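PDB 1NMP: GTP cyclohydrolase 1 type 2 homolog from Escherichia coli, Escherichia coli O157:H7, which probably binds two divalent metal ions and may help to degrade radiation-damaged nucleotides, giving protection from radiation damage. Local coordinates for residues A17-Y22 against W96-D101; G41-Q46 against V62-F67. One frame throughout, in Å; residues are numbered along the deposited sequence.

In the fold
Contact 1 lies at the surface, where the loop between helix 3-13 and strand 26-29 meets the start of helix 98-102; contact 2 is buried, between the loops that leave the neighbouring parallel strands 37-41 and 59-62. Both segments of contact 2 fall within the chain between those of contact 1. Their chemistry differs accordingly: one carboxylate does most of the polar work in contact 1, beside apolar packing, whereas contact 2 relies largely on backbone carbonyls. The two touch directly through His-63 and Trp-96. His-63 and Asp-101 also bind the same magnesium ion, so both contacts border the metal site.

Contact 1. Residues A17-Y22 against W96-D101; sequences AAISDY and WHLPLD. With MG (magnesium ion), chain H.
Asp-21 reaches across to the turn that opens helix 98-102 and takes a hydrogen bond on each carboxylate oxygen. OD1 receives the ring N-H of His-97, with ND1 2.8 Å from Asp-21 OD1 and an N-H...O angle of 153°. The bond uses the syn lone pair and lies close to the imidazole plane, although carboxylate and ring are turned 38° against each other. On its anti lone pair the same OD1 accepts the backbone N of Tyr-22, so two donors grip it. Asp-21 OD2 takes the backbone N of Leu-98 at 3.0 Å, again through a syn lone pair, and has a further partner in Asn-25 ND2.

Leu-98 packs against this carboxylate. Its CG lies 3.5 Å from Asp-21 OD1, and CD1 reaches Ser-20 O. With CG anti to its own carbonyl carbon (chi1 -52°), the branch also sets CD2 over one face of the His-97 ring, offset toward the rim. At the ring's edge, His-97 CE1 meets Tyr-22 CD2 at 3.8 Å.

Ile-19 supplies the apolar flank. The Ile-19 and Pro-99 side chains run past each other in opposite directions, Ile-19 CD1 3.8 Å from Pro-99 CG, while Ile-19 CG2 touches Leu-98 CB.

Three residues after Leu-98, Asp-101 binds magnesium through both oxygens, OD1 at 2.1 Å from the ion, with His-63 and Glu-219 completing the protein ligands. His-97 lies beside the site without binding this ion, its NE2 4.0 Å from the magnesium; Asp-21 supports it from the ND1 side, helps to fix its rotation and probably polarises the ring.

Contact 2. Residues G41-Q46 against V62-F67; sequences GVTASQ and VHHGYF. With MG (magnesium ion), chain H.
Thr-43 and His-64 meet side chain to side chain: the imidazole donates from ND1 to Thr-43 OG1 at 3.0 Å, with the hydroxyl oxygen near the ring plane. That hydroxyl is also hydrogen-bonded to Glu-197 of the second subunit. CG of His-64 stands anti to its carbonyl carbon (chi1 -61°), which brings ND1 alongside the threonine and close to Val-42 CG1, 3.9 Å away.

In the backbone next to this pair, Val-42 O accepts two donors. His-64 N lies 3.1 Å from Val-42 O, in the carbonyl plane, while His-63 N comes from above that plane. Ala-44 N returns a nearly straight bond to His-64 O (3.2 Å, 169°), completing the parallel bridge of Thr-43 with His-64. Farther along, Tyr-66 OH donates a hydrogen bond to Ala-44 O at 2.8 Å; Ala-44, the centre of an inverse gamma turn, packs its CB against Val-62 CG1.

His-63 ND1 is held by Trp-96 O, leaving NE2 to the metal. Loops leaving the ends of adjacent parallel strands thus carry His-63, which binds magnesium here, and His-64, probably a ligand of the second metal, an arrangement consistent with the dinuclear site of the NIF3 family.

Contact 1. Residues A17-Y22 against W96-D101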
loop_
_atom_site.group_PDB
_atom_site.type_symbol
_atom_site.label_atom_id
_atom_site.label_comp_id
_atom_site.label_asym_id
_atom_site.label_seq_id
_atom_site.Cartn_x
_atom_site.Cartn_y
_atom_site.Cartn_z
ATOM N N ALA A 17 28.285 43.576 -16.373
ATOM C CA ALA A 17 28.279 44.291 -17.667
ATOM C C ALA A 17 28.874 43.424 -18.765
ATOM O O ALA A 17 28.284 43.206 -19.831
ATOM C CB ALA A 17 29.105 45.598 -17.519
ATOM N N ALA A 18 30.063 42.932 -18.476
ATOM C CA ALA A 18 30.772 42.088 -19.418
ATOM C C ALA A 18 30.229 40.678 -19.555
ATOM O O ALA A 18 31.021 39.775 -19.810
ATOM C CB ALA A 18 32.267 42.002 -19.053
ATOM N N ILE A 19 28.930 40.434 -19.375
ATOM C CA ILE A 19 28.454 39.033 -19.595
ATOM C C ILE A 19 27.162 38.898 -20.415
ATOM O O ILE A 19 26.110 39.388 -19.975
ATOM C CB ILE A 19 28.284 38.298 -18.249
ATOM C CG1 ILE A 19 29.641 38.219 -17.555
ATOM C CG2 ILE A 19 27.787 36.852 -18.468
ATOM C CD1 ILE A 19 29.612 37.378 -16.235
ATOM N N SER A 20 27.227 38.254 -21.588
ATOM C CA SER A 20 26.065 38.082 -22.479
ATOM C C SER A 20 25.103 37.172 -21.758
ATOM O O SER A 20 25.541 36.191 -21.187
ATOM C CB SER A 20 26.456 37.377 -23.804
ATOM O OG SER A 20 27.289 38.156 -24.667
ATOM N N ASP A 21 23.800 37.440 -21.809
ATOM C CA ASP A 21 22.879 36.577 -21.057
ATOM C C ASP A 21 21.559 36.352 -21.821
ATOM O O ASP A 21 21.310 37.017 -22.828
ATOM C CB ASP A 21 22.603 37.225 -19.671
ATOM C CG ASP A 21 22.482 36.229 -18.562
ATOM O OD1 ASP A 21 21.749 35.202 -18.772
ATOM O OD2 ASP A 21 23.123 36.487 -17.466
ATOM N N TYR A 22 20.739 35.416 -21.321
ATOM C CA TYR A 22 19.432 35.043 -21.940
ATOM C C TYR A 22 18.312 35.976 -21.463
ATOM O O TYR A 22 17.153 35.873 -21.933
ATOM C CB TYR A 22 19.025 33.596 -21.550
ATOM C CG TYR A 22 19.993 32.540 -22.033
ATOM C CD1 TYR A 22 20.088 32.248 -23.400
ATOM C CD2 TYR A 22 20.849 31.871 -21.141
ATOM C CE1 TYR A 22 21.028 31.299 -23.883
ATOM C CE2 TYR A 22 21.785 30.931 -21.589
ATOM C CZ TYR A 22 21.879 30.630 -22.962
ATOM O OH TYR A 22 22.753 29.628 -23.434
ATOM N N TRP A 96 19.955 38.172 -11.276
ATOM C CA TRP A 96 21.284 37.984 -11.893
ATOM C C TRP A 96 21.429 36.517 -12.254
ATOM O O TRP A 96 21.444 35.638 -11.374
ATOM C CB TRP A 96 22.400 38.381 -10.926
ATOM C CG TRP A 96 22.742 39.853 -11.000
ATOM C CD1 TRP A 96 23.550 40.491 -11.951
ATOM C CD2 TRP A 96 22.255 40.876 -10.151
ATOM N NE1 TRP A 96 23.579 41.842 -11.726
ATOM C CE2 TRP A 96 22.784 42.111 -10.625
ATOM C CE3 TRP A 96 21.409 40.886 -9.034
ATOM C CZ2 TRP A 96 22.481 43.372 -9.993
ATOM C CZ3 TRP A 96 21.097 42.153 -8.406
ATOM C CH2 TRP A 96 21.643 43.360 -8.906
ATOM N N HIS A 97 21.599 36.246 -13.540
ATOM C CA HIS A 97 21.680 34.889 -14.030
ATOM C C HIS A 97 23.123 34.448 -14.197
ATOM O O HIS A 97 23.785 34.196 -13.172
ATOM C CB HIS A 97 20.880 34.764 -15.361
ATOM C CG HIS A 97 20.740 33.357 -15.860
ATOM N ND1 HIS A 97 20.844 33.031 -17.195
ATOM C CD2 HIS A 97 20.588 32.180 -15.197
ATOM C CE1 HIS A 97 20.786 31.711 -17.335
ATOM N NE2 HIS A 97 20.634 31.172 -16.137
ATOM N N LEU A 98 23.669 34.379 -15.420
ATOM C CA LEU A 98 25.060 33.905 -15.569
ATOM C C LEU A 98 26.147 34.601 -14.703
ATOM O O LEU A 98 27.164 33.942 -14.266
ATOM C CB LEU A 98 25.492 33.927 -17.038
ATOM C CG LEU A 98 24.559 33.219 -18.001
ATOM C CD1 LEU A 98 25.252 33.299 -19.384
ATOM C CD2 LEU A 98 24.313 31.773 -17.583
ATOM N N PRO A 99 26.006 35.923 -14.459
ATOM C CA PRO A 99 27.053 36.516 -13.624
ATOM C C PRO A 99 27.019 35.887 -12.213
ATOM O O PRO A 99 28.083 35.767 -11.531
ATOM C CB PRO A 99 26.677 37.994 -13.601
ATOM C CG PRO A 99 26.086 38.198 -14.988
ATOM C CD PRO A 99 25.228 36.975 -15.148
ATOM N N LEU A 100 25.822 35.497 -11.736
ATOM C CA LEU A 100 25.796 34.880 -10.402
ATOM C C LEU A 100 26.169 33.366 -10.519
ATOM O O LEU A 100 26.328 32.631 -9.491
ATOM C CB LEU A 100 24.436 35.081 -9.741
ATOM C CG LEU A 100 24.302 34.567 -8.307
ATOM C CD1 LEU A 100 25.374 35.238 -7.464
ATOM C CD2 LEU A 100 22.889 34.977 -7.791
ATOM N N ASP A 101 26.306 32.866 -11.751
ATOM C CA ASP A 101 26.728 31.447 -11.873
ATOM C C ASP A 101 28.247 31.398 -11.778
ATOM O O ASP A 101 28.801 30.538 -11.113
ATOM C CB ASP A 101 26.309 30.795 -13.242
ATOM C CG ASP A 101 24.950 30.022 -13.186
ATOM O OD1 ASP A 101 24.135 30.184 -14.134
ATOM O OD2 ASP A 101 24.693 29.247 -12.207
HETATM MG MG MG H . 22.526 28.989 -13.418
#

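Contact 2. Residues G41-Q46 against V62-F67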
loop_
_atom_site.group_PDB
_atom_site.type_symbol
_atom_site.label_atom_id
_atom_site.label_comp_id
_atom_site.label_asym_id
_atom_site.label_seq_id
_atom_site.Cartn_x
_atom_site.Cartn_y
_atom_site.Cartn_z
ATOM N N GLY A 41 16.075 34.597 -3.065
ATOM C CA GLY A 41 15.790 33.178 -3.228
ATOM C C GLY A 41 16.296 32.715 -4.579
ATOM O O GLY A 41 16.757 33.545 -5.390
ATOM N N VAL A 42 16.190 31.422 -4.858
ATOM C CA VAL A 42 16.646 30.931 -6.155
ATOM C C VAL A 42 15.836 31.478 -7.369
ATOM O O VAL A 42 16.432 31.861 -8.383
ATOM C CB VAL A 42 16.639 29.386 -6.178
ATOM C CG1 VAL A 42 17.002 28.868 -7.603
ATOM C CG2 VAL A 42 17.632 28.855 -5.097
ATOM N N THR A 43 14.504 31.576 -7.247
ATOM C CA THR A 43 13.674 32.002 -8.386
ATOM C C THR A 43 12.550 32.854 -7.887
ATOM O O THR A 43 12.017 32.578 -6.814
ATOM C CB THR A 43 13.096 30.765 -9.070
ATOM O OG1 THR A 43 14.203 30.032 -9.625
ATOM C CG2 THR A 43 12.047 31.128 -10.172
ATOM N N ALA A 44 12.230 33.917 -8.624
ATOM C CA ALA A 44 11.134 34.816 -8.240
ATOM C C ALA A 44 9.781 34.163 -8.568
ATOM O O ALA A 44 9.096 34.601 -9.479
ATOM C CB ALA A 44 11.251 36.220 -8.971
ATOM N N SER A 45 9.394 33.187 -7.726
ATOM C CA SER A 45 8.178 32.395 -7.816
ATOM C C SER A 45 7.130 33.165 -7.060
ATOM O O SER A 45 7.488 33.991 -6.268
ATOM C CB SER A 45 8.409 31.098 -7.051
ATOM O OG SER A 45 8.804 31.393 -5.678
ATOM N N GLN A 46 5.861 32.861 -7.290
ATOM C CA GLN A 46 4.806 33.513 -6.568
ATOM C C GLN A 46 5.036 33.261 -5.076
ATOM O O GLN A 46 4.790 34.140 -4.213
ATOM C CB GLN A 46 3.497 32.873 -6.908
ATOM C CG GLN A 46 2.368 33.601 -6.257
ATOM C CD GLN A 46 2.169 34.940 -6.912
ATOM O OE1 GLN A 46 2.012 35.042 -8.153
ATOM N NE2 GLN A 46 2.134 35.977 -6.105
ATOM N N VAL A 62 17.063 37.496 -7.010
ATOM C CA VAL A 62 17.037 36.060 -7.318
ATOM C C VAL A 62 18.074 35.733 -8.389
ATOM O O VAL A 62 18.605 36.645 -9.030
ATOM C CB VAL A 62 15.615 35.644 -7.944
ATOM C CG1 VAL A 62 14.480 35.750 -6.911
ATOM C CG2 VAL A 62 15.332 36.526 -9.206
ATOM N N HIS A 63 18.306 34.438 -8.653
ATOM C CA HIS A 63 19.189 34.012 -9.769
ATOM C C HIS A 63 18.310 33.920 -11.088
ATOM O O HIS A 63 18.776 34.215 -12.225
ATOM C CB HIS A 63 19.774 32.653 -9.380
ATOM C CG HIS A 63 20.562 31.967 -10.453
ATOM N ND1 HIS A 63 21.573 32.588 -11.145
ATOM C CD2 HIS A 63 20.534 30.686 -10.893
ATOM C CE1 HIS A 63 22.126 31.727 -11.978
ATOM N NE2 HIS A 63 21.515 30.561 -11.834
ATOM N N HIS A 64 17.048 33.480 -10.936
ATOM C CA HIS A 64 16.092 33.339 -12.066
ATOM C C HIS A 64 14.938 34.318 -12.034
ATOM O O HIS A 64 13.988 34.118 -11.256
ATOM C CB HIS A 64 15.473 31.946 -12.079
ATOM C CG HIS A 64 16.484 30.843 -12.245
ATOM N ND1 HIS A 64 16.607 29.811 -11.337
ATOM C CD2 HIS A 64 17.389 30.592 -13.224
ATOM C CE1 HIS A 64 17.540 28.966 -11.754
ATOM N NE2 HIS A 64 18.033 29.418 -12.894
ATOM N N GLY A 65 14.991 35.371 -12.855
ATOM C CA GLY A 65 13.908 36.357 -12.854
ATOM C C GLY A 65 12.978 36.191 -14.067
ATOM O O GLY A 65 12.639 35.039 -14.405
ATOM N N TYR A 66 12.598 37.309 -14.742
ATOM C CA TYR A 66 11.662 37.245 -15.907
ATOM C C TYR A 66 12.262 37.731 -17.208
ATOM O O TYR A 66 13.458 38.051 -17.300
ATOM C CB TYR A 66 10.392 38.087 -15.618
ATOM C CG TYR A 66 9.803 37.842 -14.260
ATOM C CD1 TYR A 66 9.877 36.570 -13.664
ATOM C CD2 TYR A 66 9.173 38.865 -13.538
ATOM C CE1 TYR A 66 9.334 36.323 -12.346
ATOM C CE2 TYR A 66 8.621 38.628 -12.264
ATOM C CZ TYR A 66 8.706 37.363 -11.668
ATOM O OH TYR A 66 8.164 37.112 -10.345
ATOM N N PHE A 67 11.464 37.750 -18.255
ATOM C CA PHE A 67 11.984 38.356 -19.485
ATOM C C PHE A 67 13.098 37.637 -20.185
ATOM O O PHE A 67 14.076 38.255 -20.619
ATOM C CB PHE A 67 12.470 39.763 -19.160
ATOM C CG PHE A 67 11.477 40.579 -18.309
ATOM C CD1 PHE A 67 10.103 40.542 -18.575
ATOM C CD2 PHE A 67 11.940 41.383 -17.258
ATOM C CE1 PHE A 67 9.188 41.291 -17.815
ATOM C CE2 PHE A 67 11.018 42.145 -16.485
ATOM C CZ PHE A 67 9.645 42.091 -16.775
HETATM MG MG MG H . 22.526 28.989 -13.418
#